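Local coordinates for uncharacterized conserved protein YiiM (Geobacillus stearothermophilus, PDB 5YHH) that probably acts as a molybdenum cofactor-dependent MOSC-domain enzyme that detoxifies N-hydroxylated purines such as hydroxylaminopurine, at residues D102-G106 / Q117-P121; H72-W76 / T85-E91; H38-K44 / V153-I159; L98-V103 / G145-F149. One frame throughout, in Å; residues are numbered along the deposited sequence.

From the N terminus, segment 38-44 comes first but pairs last: contact 3 joins it to 153-159, closing a loop of more than a hundred residues that encloses the other three contacts. Inside it, contact 2 closes early, folding the loop 85-91 back on helix 71-80. Contacts 1 and 4 then start from the same stretch, sharing Asp102 and Val103; the former reaches strand 114-121, the latter the turn that leads from helix 137-144 into strand 149-153, so contact 1 closes within the span that contact 4 closes. Their centres lie about 9 Å apart. Contacts 2 and 4 meet where His72 NE2 approaches Glu100 OE1 (2.7 Å, a probable hydrogen bond).

Contact 1. Residues D102-G106 / Q117-P121; sequences DVCLG and QVSQP
Two hydrogen bonds join Gly106 to strand 114-121, one made by backbone alone and one with help from a side chain. Gly106 N gives its hydrogen to Val118 O at 3.1 Å. One residue further back along the strand, the amide of Gln117 reaches the same glycine: NE2 donates to Gly106 O at 3.2 Å. The acceptor lies close to the amide plane, but the bond is somewhat bent (154°), and NE2 approaches the Gly106 carbonyl from the side, tilted out of its plane. Gln117 can do this because CG stands opposite its own backbone N (chi1 -173°) and the chain continues extended, carrying the amide alongside Gly106. The other end of that amide, OE1, accepts from Arg152 on the neighbouring strand, so both ends are held and the flip of the group is fixed. Glycine suits position 106, since phi is 90° and a CB would press against the carbonyl of Leu105.

Within the MOSC domain, this contact lays the loop between strands 93-96 and 108-111 against the inner part of the mixed sheet, with helix 177-185 of the three-helix region packing beside it on Leu105 and Val118.

The apolar contacts centre on Val118, a branched residue well fitted to a buried strand. Its CG2 meets Val103 CG1 at 3.4 Å, tighter than usual for two methyl groups, as the side chains pass at a slant. Val118 CB also sits 3.4 Å from Cys104 O. Leu105 starts off facing away from the strand, yet its CD1 swings back to lie 3.3 Å from Ser119 O.

Contact 2. Residues H72-W76 / T85-E91; sequences HFVYW and TAGAFGE
In the MOSC domain the loop following helix 71-80 folds back through two overlapping beta turns, type II from Thr85 to Ala88 and type I from Gly87 to Gly90, and lays Phe89 against the helix beside Phe73 and Trp76. Phe73 fits its place because a flat ring can lie along the loop backbone: Thr85 N stands over one face, while CE2 comes within 3.6 Å of Thr85 C. At the ring edge CE1 meets Phe89 CD1 at 3.9 Å, the two side chains sliding past each other in opposite directions.

Phe89 reaches on to Trp76, CG lying beside its own backbone N and opposite the carbonyl carbon (chi1 -74°). Its CZ rests over one face of the indole, off toward the rim, and the two side chains cross at about a right angle, the Phe89 ring inclined by 33° to the five-membered ring of Trp76. NE1 hydrogen-bonds to Tyr68 OH, and the Tyr68 ring in turn stacks on Phe89; tryptophan suits the place because it offers a wide apolar face and one N-H.

Glu91 turns inward to hold the turns together. Its OE1 takes Phe89 N at 2.9 Å through the syn lone pair, and OE2 takes Gly87 N at 2.8 Å from above the carboxylate plane. Thr94 OG1 is another partner of OE2. That same oxygen also lies in the plane of the Phe73 ring, at its edge, 3.5 Å from CZ.

Contact 3. Residues H38-K44 / V153-I159; sequences HPVAVGK and VLQEGVI
Val42 is the tight side of this contact, gripped from two directions. Its CG1, opposite the backbone N (chi1 176°), meets Val153 CG2 at 3.6 Å, while CG2 meets Ile159 CG1 at 3.6 Å, those side chains crossing at about a right angle. Branched aliphatic residues fill this face, which turns toward Ile9 and Ile12 of strand 8-19 and Ile65 of strand 65-69.

Strands 40-42 and 157-159 form a two-stranded antiparallel ribbon. Val40 with Ile159 and Val42 with Gly157 are hydrogen-bonded pairs, with Ala41 and Val158 the non-hydrogen-bonded pair between them; Ile159 N donates to Val40 O at 3.0 Å, nearly straight at 170°. On the other face Ala41 and Val158 are exposed, and Pro39 CB lies 3.8 Å from Val158 CG1.

The loose end is polar. A classic beta bulge, Leu154 and Gln155 facing Leu115, marks where the chain leaves the main sheet for this ribbon. Glu156 OE2 accepts Lys44 N at 3.0 Å through its anti lone pair. Lys44 arches over the corner, its NZ making a weak bond to Leu154 O, and water links NZ to Glu156 N. A second water bridges Lys44 O and Val153 N. Because Lys44 NZ and Glu156 OE2 stay 6.0 Å apart, the carboxylate probably serves mainly as an acceptor for backbone N-H, with any attraction to the ammonium acting at a distance.

Contact 4. Residues L98-V103 / G145-F149; sequences LTEDDV and GKSGF
Glu100 carries this contact, reaching from the loop after strand 93-96 of the MOSC domain to the turn that leads helix 137-144 into strand 149-153. Its CB lies 4.1 Å from Gly145 O. CG, placed beside the backbone N (chi1 -63°), approaches the same carbonyl and lies at the edge of the Phe149 ring. A bend at chi2 (84°) then turns the carboxylate toward the turn, with CD 3.5 Å from Gly145 O. At the tip the two oxygens part company. OE2 accepts Gly148 N at 2.7 Å on its anti lone pair, and Ser147 N stands 3.1 Å from OE2. OE1 instead faces His72 NE2 on helix 71-80, its hydrogen-bond partner, so the buried carboxylate is held at both oxygens and its rotation is fixed. An acid suits this place, as it can offer acceptors to a helix side chain and to a turn at once.

The turn is itself built for its path. Gly145 leaves helix 137-144 with positive phi, Lys146 is the centre of an inverse gamma turn, and Gly148 again has positive phi, a conformation that glycine adopts readily. Ser147 OG donates to Gly148 O, in the carbonyl plane, and also has Asn181 of helix 177-185 as a partner.

Beyond the turn, Phe149 points back at the loop and gives Val103 a flat floor. A CH-pi contact results: Val103 CG1 stands over the ring centre, 4.2 Å from the centroid and only 11° off the normal, while CG2 meets Phe149 CZ at 3.8 Å.

Contact 1. Residues D102-G106 / Q117-P121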
loop_
_atom_site.group_PDB
_atom_site.type_symbol
_atom_site.label_atom_id
_atom_site.label_comp_id
_atom_site.label_asym_id
_atom_site.label_seq_id
_atom_site.Cartn_x
_atom_site.Cartn_y
_atom_site.Cartn_z
ATOM N N ASP A 102 -8.348 -7.726 -5.558
ATOM C CA ASP A 102 -8.248 -9.044 -4.927
ATOM C C ASP A 102 -7.846 -8.955 -3.452
ATOM O O ASP A 102 -8.051 -9.913 -2.724
ATOM C CB ASP A 102 -7.155 -9.869 -5.579
ATOM C CG ASP A 102 -7.364 -10.066 -7.071
ATOM O OD1 ASP A 102 -8.543 -10.237 -7.507
ATOM O OD2 ASP A 102 -6.320 -10.023 -7.789
ATOM N N VAL A 103 -7.223 -7.858 -3.040
ATOM C CA VAL A 103 -6.741 -7.720 -1.668
ATOM C C VAL A 103 -7.810 -6.997 -0.846
ATOM O O VAL A 103 -8.369 -5.976 -1.284
ATOM C CB VAL A 103 -5.428 -6.934 -1.649
ATOM C CG1 VAL A 103 -4.991 -6.593 -0.210
ATOM C CG2 VAL A 103 -4.359 -7.700 -2.392
ATOM N N CYS A 104 -8.074 -7.517 0.348
ATOM C CA CYS A 104 -9.112 -6.976 1.217
ATOM C C CYS A 104 -8.559 -6.406 2.506
ATOM O O CYS A 104 -7.549 -6.869 3.029
ATOM C CB CYS A 104 -10.155 -8.052 1.544
ATOM S SG CYS A 104 -11.126 -8.522 0.099
ATOM N N LEU A 105 -9.255 -5.415 3.025
ATOM C CA LEU A 105 -8.920 -4.833 4.304
ATOM C C LEU A 105 -8.984 -5.961 5.325
ATOM O O LEU A 105 -9.916 -6.765 5.305
ATOM C CB LEU A 105 -9.923 -3.744 4.637
ATOM C CG LEU A 105 -9.791 -3.074 6.009
ATOM C CD1 LEU A 105 -8.425 -2.366 6.150
ATOM C CD2 LEU A 105 -10.972 -2.117 6.129
ATOM N N GLY A 106 -7.952 -6.078 6.145
ATOM C CA GLY A 106 -7.914 -7.109 7.165
ATOM C C GLY A 106 -7.291 -8.420 6.752
ATOM O O GLY A 106 -7.057 -9.259 7.617
ATOM N N GLN A 117 -0.799 -7.627 7.849
ATOM C CA GLN A 117 -2.230 -7.421 7.667
ATOM C C GLN A 117 -2.455 -6.137 6.895
ATOM O O GLN A 117 -1.872 -5.105 7.234
ATOM C CB GLN A 117 -2.951 -7.287 9.012
ATOM C CG GLN A 117 -4.490 -7.233 8.903
ATOM C CD GLN A 117 -5.185 -7.180 10.249
ATOM O OE1 GLN A 117 -4.843 -6.360 11.115
ATOM N NE2 GLN A 117 -6.186 -8.045 10.434
ATOM N N VAL A 118 -3.362 -6.197 5.924
ATOM C CA VAL A 118 -3.751 -5.014 5.134
ATOM C C VAL A 118 -4.500 -4.035 6.015
ATOM O O VAL A 118 -5.446 -4.419 6.704
ATOM C CB VAL A 118 -4.619 -5.420 3.902
ATOM C CG1 VAL A 118 -5.058 -4.189 3.091
ATOM C CG2 VAL A 118 -3.851 -6.398 3.002
ATOM N N SER A 119 -4.061 -2.786 5.996
ATOM C CA SER A 119 -4.570 -1.737 6.889
ATOM C C SER A 119 -5.314 -0.587 6.223
ATOM O O SER A 119 -6.204 0.006 6.831
ATOM C CB SER A 119 -3.409 -1.135 7.666
ATOM O OG SER A 119 -2.466 -0.517 6.815
ATOM N N GLN A 120 -4.905 -0.245 5.000
ATOM C CA GLN A 120 -5.479 0.867 4.257
ATOM C C GLN A 120 -4.946 0.917 2.812
ATOM O O GLN A 120 -3.864 0.392 2.529
ATOM C CB GLN A 120 -5.126 2.186 4.953
ATOM C CG GLN A 120 -3.633 2.478 5.054
ATOM C CD GLN A 120 -3.346 3.937 5.429
ATOM O OE1 GLN A 120 -3.497 4.290 6.563
ATOM N NE2 GLN A 120 -2.962 4.782 4.442
ATOM N N PRO A 121 -5.700 1.564 1.900
ATOM C CA PRO A 121 -5.153 1.978 0.602
ATOM C C PRO A 121 -4.035 2.990 0.783
ATOM O O PRO A 121 -3.943 3.638 1.821
ATOM C CB PRO A 121 -6.360 2.646 -0.088
ATOM C CG PRO A 121 -7.538 2.176 0.681
ATOM C CD PRO A 121 -7.075 2.077 2.073
#

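Contact 2. Residues H72-W76 / T85-E91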
loop_
_atom_site.group_PDB
_atom_site.type_symbol
_atom_site.label_atom_id
_atom_site.label_comp_id
_atom_site.label_asym_id
_atom_site.label_seq_id
_atom_site.Cartn_x
_atom_site.Cartn_y
_atom_site.Cartn_z
ATOM N N HIS A 72 0.769 -3.017 -12.507
ATOM C CA HIS A 72 0.389 -1.681 -12.944
ATOM C C HIS A 72 1.497 -0.963 -13.696
ATOM O O HIS A 72 1.225 -0.026 -14.455
ATOM C CB HIS A 72 -0.044 -0.835 -11.742
ATOM C CG HIS A 72 -1.241 -1.380 -11.050
ATOM N ND1 HIS A 72 -2.225 -2.091 -11.711
ATOM C CD2 HIS A 72 -1.613 -1.332 -9.748
ATOM C CE1 HIS A 72 -3.161 -2.442 -10.841
ATOM N NE2 HIS A 72 -2.809 -1.997 -9.644
ATOM N N PHE A 73 2.749 -1.366 -13.466
ATOM C CA PHE A 73 3.874 -0.776 -14.205
ATOM C C PHE A 73 3.672 -0.829 -15.730
ATOM O O PHE A 73 4.104 0.080 -16.439
ATOM C CB PHE A 73 5.172 -1.479 -13.878
ATOM C CG PHE A 73 5.612 -1.338 -12.430
ATOM C CD1 PHE A 73 5.156 -0.290 -11.621
ATOM C CD2 PHE A 73 6.530 -2.246 -11.897
ATOM C CE1 PHE A 73 5.596 -0.164 -10.295
ATOM C CE2 PHE A 73 6.953 -2.120 -10.599
ATOM C CZ PHE A 73 6.485 -1.073 -9.799
ATOM N N VAL A 74 3.048 -1.899 -16.215
ATOM C CA VAL A 74 2.750 -2.051 -17.624
ATOM C C VAL A 74 1.866 -0.922 -18.109
ATOM O O VAL A 74 2.160 -0.309 -19.143
ATOM C CB VAL A 74 2.122 -3.440 -17.937
ATOM C CG1 VAL A 74 1.653 -3.531 -19.414
ATOM C CG2 VAL A 74 3.117 -4.509 -17.685
ATOM N N TYR A 75 0.796 -0.631 -17.371
ATOM C CA TYR A 75 -0.066 0.463 -17.690
ATOM C C TYR A 75 0.688 1.797 -17.664
ATOM O O TYR A 75 0.540 2.597 -18.589
ATOM C CB TYR A 75 -1.257 0.512 -16.738
ATOM C CG TYR A 75 -2.088 1.777 -16.873
ATOM C CD1 TYR A 75 -3.086 1.861 -17.824
ATOM C CD2 TYR A 75 -1.908 2.860 -16.009
ATOM C CE1 TYR A 75 -3.852 2.980 -17.954
ATOM C CE2 TYR A 75 -2.658 4.002 -16.150
ATOM C CZ TYR A 75 -3.645 4.044 -17.108
ATOM O OH TYR A 75 -4.413 5.159 -17.271
ATOM N N TRP A 76 1.505 2.043 -16.640
ATOM C CA TRP A 76 2.212 3.330 -16.542
ATOM C C TRP A 76 3.220 3.508 -17.700
ATOM O O TRP A 76 3.386 4.625 -18.209
ATOM C CB TRP A 76 2.915 3.486 -15.197
ATOM C CG TRP A 76 1.934 3.483 -14.040
ATOM C CD1 TRP A 76 1.875 2.590 -13.019
ATOM C CD2 TRP A 76 0.850 4.389 -13.846
ATOM N NE1 TRP A 76 0.832 2.890 -12.189
ATOM C CE2 TRP A 76 0.182 3.985 -12.680
ATOM C CE3 TRP A 76 0.379 5.504 -14.539
ATOM C CZ2 TRP A 76 -0.922 4.652 -12.192
ATOM C CZ3 TRP A 76 -0.725 6.178 -14.040
ATOM C CH2 TRP A 76 -1.354 5.739 -12.865
ATOM N N THR A 85 9.884 0.367 -13.061
ATOM C CA THR A 85 10.348 -0.905 -12.515
ATOM C C THR A 85 10.312 -0.772 -10.997
ATOM O O THR A 85 9.917 0.278 -10.437
ATOM C CB THR A 85 11.768 -1.242 -13.048
ATOM O OG1 THR A 85 12.644 -0.157 -12.718
ATOM C CG2 THR A 85 11.743 -1.393 -14.591
ATOM N N ALA A 86 10.690 -1.847 -10.338
ATOM C CA ALA A 86 10.534 -1.977 -8.922
ATOM C C ALA A 86 11.093 -0.764 -8.184
ATOM O O ALA A 86 12.201 -0.305 -8.439
ATOM C CB ALA A 86 11.204 -3.329 -8.447
ATOM N N GLY A 87 10.291 -0.208 -7.289
ATOM C CA GLY A 87 10.691 0.972 -6.509
ATOM C C GLY A 87 10.119 2.275 -7.069
ATOM O O GLY A 87 10.156 3.334 -6.434
ATOM N N ALA A 88 9.540 2.188 -8.251
ATOM C CA ALA A 88 9.073 3.370 -8.967
ATOM C C ALA A 88 7.990 4.134 -8.183
ATOM O O ALA A 88 7.873 5.360 -8.325
ATOM C CB ALA A 88 8.582 2.948 -10.381
ATOM N N PHE A 89 7.189 3.433 -7.369
ATOM C CA PHE A 89 6.149 4.112 -6.550
ATOM C C PHE A 89 6.515 4.316 -5.103
ATOM O O PHE A 89 5.670 4.672 -4.259
ATOM C CB PHE A 89 4.771 3.452 -6.726
ATOM C CG PHE A 89 4.145 3.797 -8.068
ATOM C CD1 PHE A 89 4.813 3.541 -9.236
ATOM C CD2 PHE A 89 2.933 4.452 -8.141
ATOM C CE1 PHE A 89 4.271 3.956 -10.466
ATOM C CE2 PHE A 89 2.400 4.828 -9.379
ATOM C CZ PHE A 89 3.069 4.582 -10.509
ATOM N N GLY A 90 7.813 4.202 -4.838
ATOM C CA GLY A 90 8.350 4.366 -3.506
ATOM C C GLY A 90 7.970 3.211 -2.617
ATOM O O GLY A 90 8.070 3.325 -1.415
ATOM N N GLU A 91 7.564 2.077 -3.192
ATOM C CA GLU A 91 7.052 0.974 -2.374
ATOM C C GLU A 91 8.182 0.182 -1.687
ATOM O O GLU A 91 9.240 -0.010 -2.261
ATOM C CB GLU A 91 6.131 0.057 -3.199
ATOM C CG GLU A 91 6.812 -0.819 -4.286
ATOM C CD GLU A 91 7.262 -0.151 -5.525
ATOM O OE1 GLU A 91 7.185 1.109 -5.638
ATOM O OE2 GLU A 91 7.668 -0.923 -6.459
#

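Contact 3. Residues H38-K44 / V153-I159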
loop_
_atom_site.group_PDB
_atom_site.type_symbol
_atom_site.label_atom_id
_atom_site.label_comp_id
_atom_site.label_asym_id
_atom_site.label_seq_id
_atom_site.Cartn_x
_atom_site.Cartn_y
_atom_site.Cartn_z
ATOM N N HIS A 38 19.165 -9.146 -0.737
ATOM C CA HIS A 38 19.523 -9.856 0.487
ATOM C C HIS A 38 18.334 -9.867 1.440
ATOM O O HIS A 38 17.362 -9.147 1.218
ATOM C CB HIS A 38 20.756 -9.211 1.135
ATOM C CG HIS A 38 20.624 -7.738 1.356
ATOM N ND1 HIS A 38 19.837 -7.203 2.356
ATOM C CD2 HIS A 38 21.189 -6.686 0.720
ATOM C CE1 HIS A 38 19.909 -5.883 2.314
ATOM N NE2 HIS A 38 20.722 -5.544 1.330
ATOM N N PRO A 39 18.392 -10.700 2.487
ATOM C CA PRO A 39 17.312 -10.712 3.474
ATOM C C PRO A 39 17.134 -9.392 4.215
ATOM O O PRO A 39 18.100 -8.698 4.488
ATOM C CB PRO A 39 17.736 -11.821 4.447
ATOM C CG PRO A 39 18.517 -12.744 3.597
ATOM C CD PRO A 39 19.281 -11.861 2.650
ATOM N N VAL A 40 15.888 -9.064 4.516
ATOM C CA VAL A 40 15.531 -7.802 5.127
ATOM C C VAL A 40 14.645 -8.133 6.334
ATOM O O VAL A 40 13.736 -8.957 6.230
ATOM C CB VAL A 40 14.791 -6.901 4.107
ATOM C CG1 VAL A 40 14.242 -5.641 4.756
ATOM C CG2 VAL A 40 15.731 -6.536 2.888
ATOM N N ALA A 41 14.938 -7.524 7.475
ATOM C CA ALA A 41 14.105 -7.698 8.667
ATOM C C ALA A 41 12.817 -6.890 8.526
ATOM O O ALA A 41 12.854 -5.762 8.047
ATOM C CB ALA A 41 14.866 -7.256 9.912
ATOM N N VAL A 42 11.699 -7.471 8.948
ATOM C CA VAL A 42 10.402 -6.814 8.910
ATOM C C VAL A 42 9.987 -6.466 10.319
ATOM O O VAL A 42 9.559 -7.328 11.075
ATOM C CB VAL A 42 9.328 -7.717 8.240
ATOM C CG1 VAL A 42 7.944 -7.063 8.281
ATOM C CG2 VAL A 42 9.730 -8.035 6.813
ATOM N N GLY A 43 10.140 -5.193 10.681
ATOM C CA GLY A 43 9.790 -4.719 12.019
ATOM C C GLY A 43 8.419 -4.066 12.109
ATOM O O GLY A 43 7.861 -3.618 11.116
ATOM N N LYS A 44 7.899 -3.974 13.321
ATOM C CA LYS A 44 6.573 -3.421 13.571
ATOM C C LYS A 44 6.416 -1.923 13.198
ATOM O O LYS A 44 5.329 -1.487 12.800
ATOM C CB LYS A 44 6.219 -3.607 15.049
ATOM C CG LYS A 44 4.920 -4.349 15.316
ATOM C CD LYS A 44 5.169 -5.749 15.847
ATOM C CE LYS A 44 3.900 -6.386 16.403
ATOM N NZ LYS A 44 4.223 -7.621 17.211
ATOM N N VAL A 153 2.453 -4.786 10.575
ATOM C CA VAL A 153 3.153 -6.008 10.887
ATOM C C VAL A 153 2.581 -6.592 12.173
ATOM O O VAL A 153 2.688 -5.967 13.246
ATOM C CB VAL A 153 4.647 -5.737 11.033
ATOM C CG1 VAL A 153 5.359 -7.006 11.512
ATOM C CG2 VAL A 153 5.196 -5.181 9.683
ATOM N N LEU A 154 1.963 -7.770 12.048
ATOM C CA LEU A 154 1.407 -8.507 13.192
ATOM C C LEU A 154 2.465 -9.284 13.934
ATOM O O LEU A 154 2.421 -9.385 15.174
ATOM C CB LEU A 154 0.291 -9.475 12.744
ATOM C CG LEU A 154 -0.901 -8.813 12.033
ATOM C CD1 LEU A 154 -1.956 -9.866 11.635
ATOM C CD2 LEU A 154 -1.521 -7.675 12.872
ATOM N N GLN A 155 3.395 -9.881 13.187
ATOM C CA GLN A 155 4.536 -10.576 13.787
ATOM C C GLN A 155 5.787 -10.234 12.963
ATOM O O GLN A 155 5.815 -10.345 11.730
ATOM C CB GLN A 155 4.296 -12.101 13.942
ATOM C CG GLN A 155 5.608 -12.975 13.812
ATOM C CD GLN A 155 5.408 -14.508 13.828
ATOM O OE1 GLN A 155 5.025 -15.075 14.846
ATOM N NE2 GLN A 155 5.714 -15.177 12.703
ATOM N N GLU A 156 6.800 -9.729 13.660
ATOM C CA GLU A 156 8.079 -9.363 13.046
ATOM C C GLU A 156 8.743 -10.599 12.468
ATOM O O GLU A 156 8.536 -11.704 12.956
ATOM C CB GLU A 156 9.009 -8.735 14.113
ATOM C CG GLU A 156 8.566 -7.377 14.515
ATOM C CD GLU A 156 9.517 -6.669 15.477
ATOM O OE1 GLU A 156 10.270 -7.348 16.233
ATOM O OE2 GLU A 156 9.489 -5.414 15.448
ATOM N N GLY A 157 9.532 -10.435 11.419
ATOM C CA GLY A 157 10.316 -11.551 10.902
ATOM C C GLY A 157 11.292 -11.096 9.844
ATOM O O GLY A 157 11.731 -9.930 9.850
ATOM N N VAL A 158 11.619 -12.012 8.935
ATOM C CA VAL A 158 12.621 -11.790 7.902
ATOM C C VAL A 158 12.056 -12.300 6.579
ATOM O O VAL A 158 11.393 -13.332 6.539
ATOM C CB VAL A 158 13.965 -12.483 8.237
ATOM C CG1 VAL A 158 15.011 -12.199 7.138
ATOM C CG2 VAL A 158 14.480 -12.024 9.623
ATOM N N ILE A 159 12.306 -11.541 5.516
ATOM C CA ILE A 159 11.864 -11.881 4.162
ATOM C C ILE A 159 13.021 -11.709 3.181
ATOM O O ILE A 159 13.951 -10.941 3.429
ATOM C CB ILE A 159 10.728 -10.937 3.686
ATOM C CG1 ILE A 159 11.150 -9.486 3.859
ATOM C CG2 ILE A 159 9.453 -11.164 4.467
ATOM C CD1 ILE A 159 10.220 -8.488 3.157
HETATM O O HOH W 1 2.936 -2.485 12.119
HETATM O O HOH W 2 6.574 -9.698 16.451
#

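Contact 4. Residues L98-V103 / G145-F149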
loop_
_atom_site.group_PDB
_atom_site.type_symbol
_atom_site.label_atom_id
_atom_site.label_comp_id
_atom_site.label_asym_id
_atom_site.label_seq_id
_atom_site.Cartn_x
_atom_site.Cartn_y
_atom_site.Cartn_z
ATOM N N LEU A 98 -1.156 -9.768 -6.661
ATOM C CA LEU A 98 -2.074 -9.161 -5.684
ATOM C C LEU A 98 -2.364 -7.730 -6.102
ATOM O O LEU A 98 -1.502 -6.851 -5.945
ATOM C CB LEU A 98 -1.472 -9.183 -4.279
ATOM C CG LEU A 98 -1.313 -10.570 -3.607
ATOM C CD1 LEU A 98 -0.120 -10.614 -2.687
ATOM C CD2 LEU A 98 -2.569 -10.980 -2.832
ATOM N N THR A 99 -3.547 -7.521 -6.679
ATOM C CA THR A 99 -4.013 -6.190 -7.050
ATOM C C THR A 99 -5.116 -5.694 -6.083
ATOM O O THR A 99 -5.618 -6.452 -5.236
ATOM C CB THR A 99 -4.574 -6.165 -8.476
ATOM O OG1 THR A 99 -5.747 -6.970 -8.496
ATOM C CG2 THR A 99 -3.558 -6.665 -9.510
ATOM N N GLU A 100 -5.500 -4.429 -6.229
ATOM C CA GLU A 100 -6.465 -3.775 -5.331
ATOM C C GLU A 100 -7.858 -4.432 -5.371
ATOM O O GLU A 100 -8.628 -4.310 -4.429
ATOM C CB GLU A 100 -6.586 -2.284 -5.675
ATOM C CG GLU A 100 -5.291 -1.476 -5.478
ATOM C CD GLU A 100 -4.326 -1.558 -6.685
ATOM O OE1 GLU A 100 -4.594 -2.355 -7.636
ATOM O OE2 GLU A 100 -3.287 -0.849 -6.673
ATOM N N ASP A 101 -8.178 -5.136 -6.459
ATOM C CA ASP A 101 -9.465 -5.828 -6.602
ATOM C C ASP A 101 -9.512 -7.130 -5.809
ATOM O O ASP A 101 -10.586 -7.589 -5.451
ATOM C CB ASP A 101 -9.760 -6.188 -8.075
ATOM C CG ASP A 101 -10.111 -4.991 -8.922
ATOM O OD1 ASP A 101 -10.905 -4.115 -8.501
ATOM O OD2 ASP A 101 -9.607 -4.961 -10.062
ATOM N N ASP A 102 -8.348 -7.726 -5.558
ATOM C CA ASP A 102 -8.248 -9.044 -4.927
ATOM C C ASP A 102 -7.846 -8.955 -3.452
ATOM O O ASP A 102 -8.051 -9.913 -2.724
ATOM C CB ASP A 102 -7.155 -9.869 -5.579
ATOM C CG ASP A 102 -7.364 -10.066 -7.071
ATOM O OD1 ASP A 102 -8.543 -10.237 -7.507
ATOM O OD2 ASP A 102 -6.320 -10.023 -7.789
ATOM N N VAL A 103 -7.223 -7.858 -3.040
ATOM C CA VAL A 103 -6.741 -7.720 -1.668
ATOM C C VAL A 103 -7.810 -6.997 -0.846
ATOM O O VAL A 103 -8.369 -5.976 -1.284
ATOM C CB VAL A 103 -5.428 -6.934 -1.649
ATOM C CG1 VAL A 103 -4.991 -6.593 -0.210
ATOM C CG2 VAL A 103 -4.359 -7.700 -2.392
ATOM N N GLY A 145 -7.410 4.002 -9.798
ATOM C CA GLY A 145 -7.407 3.114 -8.613
ATOM C C GLY A 145 -6.151 2.245 -8.486
ATOM O O GLY A 145 -6.125 1.325 -7.654
ATOM N N LYS A 146 -5.104 2.568 -9.238
ATOM C CA LYS A 146 -3.853 1.797 -9.235
ATOM C C LYS A 146 -2.923 2.398 -8.201
ATOM O O LYS A 146 -1.882 2.979 -8.516
ATOM C CB LYS A 146 -3.211 1.779 -10.627
ATOM C CG LYS A 146 -4.124 1.162 -11.688
ATOM C CD LYS A 146 -3.505 1.208 -13.109
ATOM C CE LYS A 146 -4.519 0.841 -14.252
ATOM N NZ LYS A 146 -4.856 -0.597 -14.252
ATOM N N SER A 147 -3.310 2.213 -6.943
ATOM C CA SER A 147 -2.744 2.936 -5.807
ATOM C C SER A 147 -1.815 2.108 -4.950
ATOM O O SER A 147 -0.952 2.657 -4.237
ATOM C CB SER A 147 -3.896 3.414 -4.899
ATOM O OG SER A 147 -4.581 2.300 -4.305
ATOM N N GLY A 148 -2.009 0.801 -4.949
ATOM C CA GLY A 148 -1.390 -0.024 -3.896
ATOM C C GLY A 148 -1.996 0.227 -2.511
ATOM O O GLY A 148 -3.063 0.812 -2.380
ATOM N N PHE A 149 -1.318 -0.249 -1.473
ATOM C CA PHE A 149 -1.927 -0.363 -0.131
ATOM C C PHE A 149 -0.830 -0.605 0.904
ATOM O O PHE A 149 0.316 -0.949 0.564
ATOM C CB PHE A 149 -2.983 -1.488 -0.074
ATOM C CG PHE A 149 -2.579 -2.750 -0.867
ATOM C CD1 PHE A 149 -1.729 -3.673 -0.322
ATOM C CD2 PHE A 149 -2.986 -2.921 -2.165
ATOM C CE1 PHE A 149 -1.333 -4.803 -1.046
ATOM C CE2 PHE A 149 -2.589 -4.065 -2.914
ATOM C CZ PHE A 149 -1.762 -4.986 -2.339
#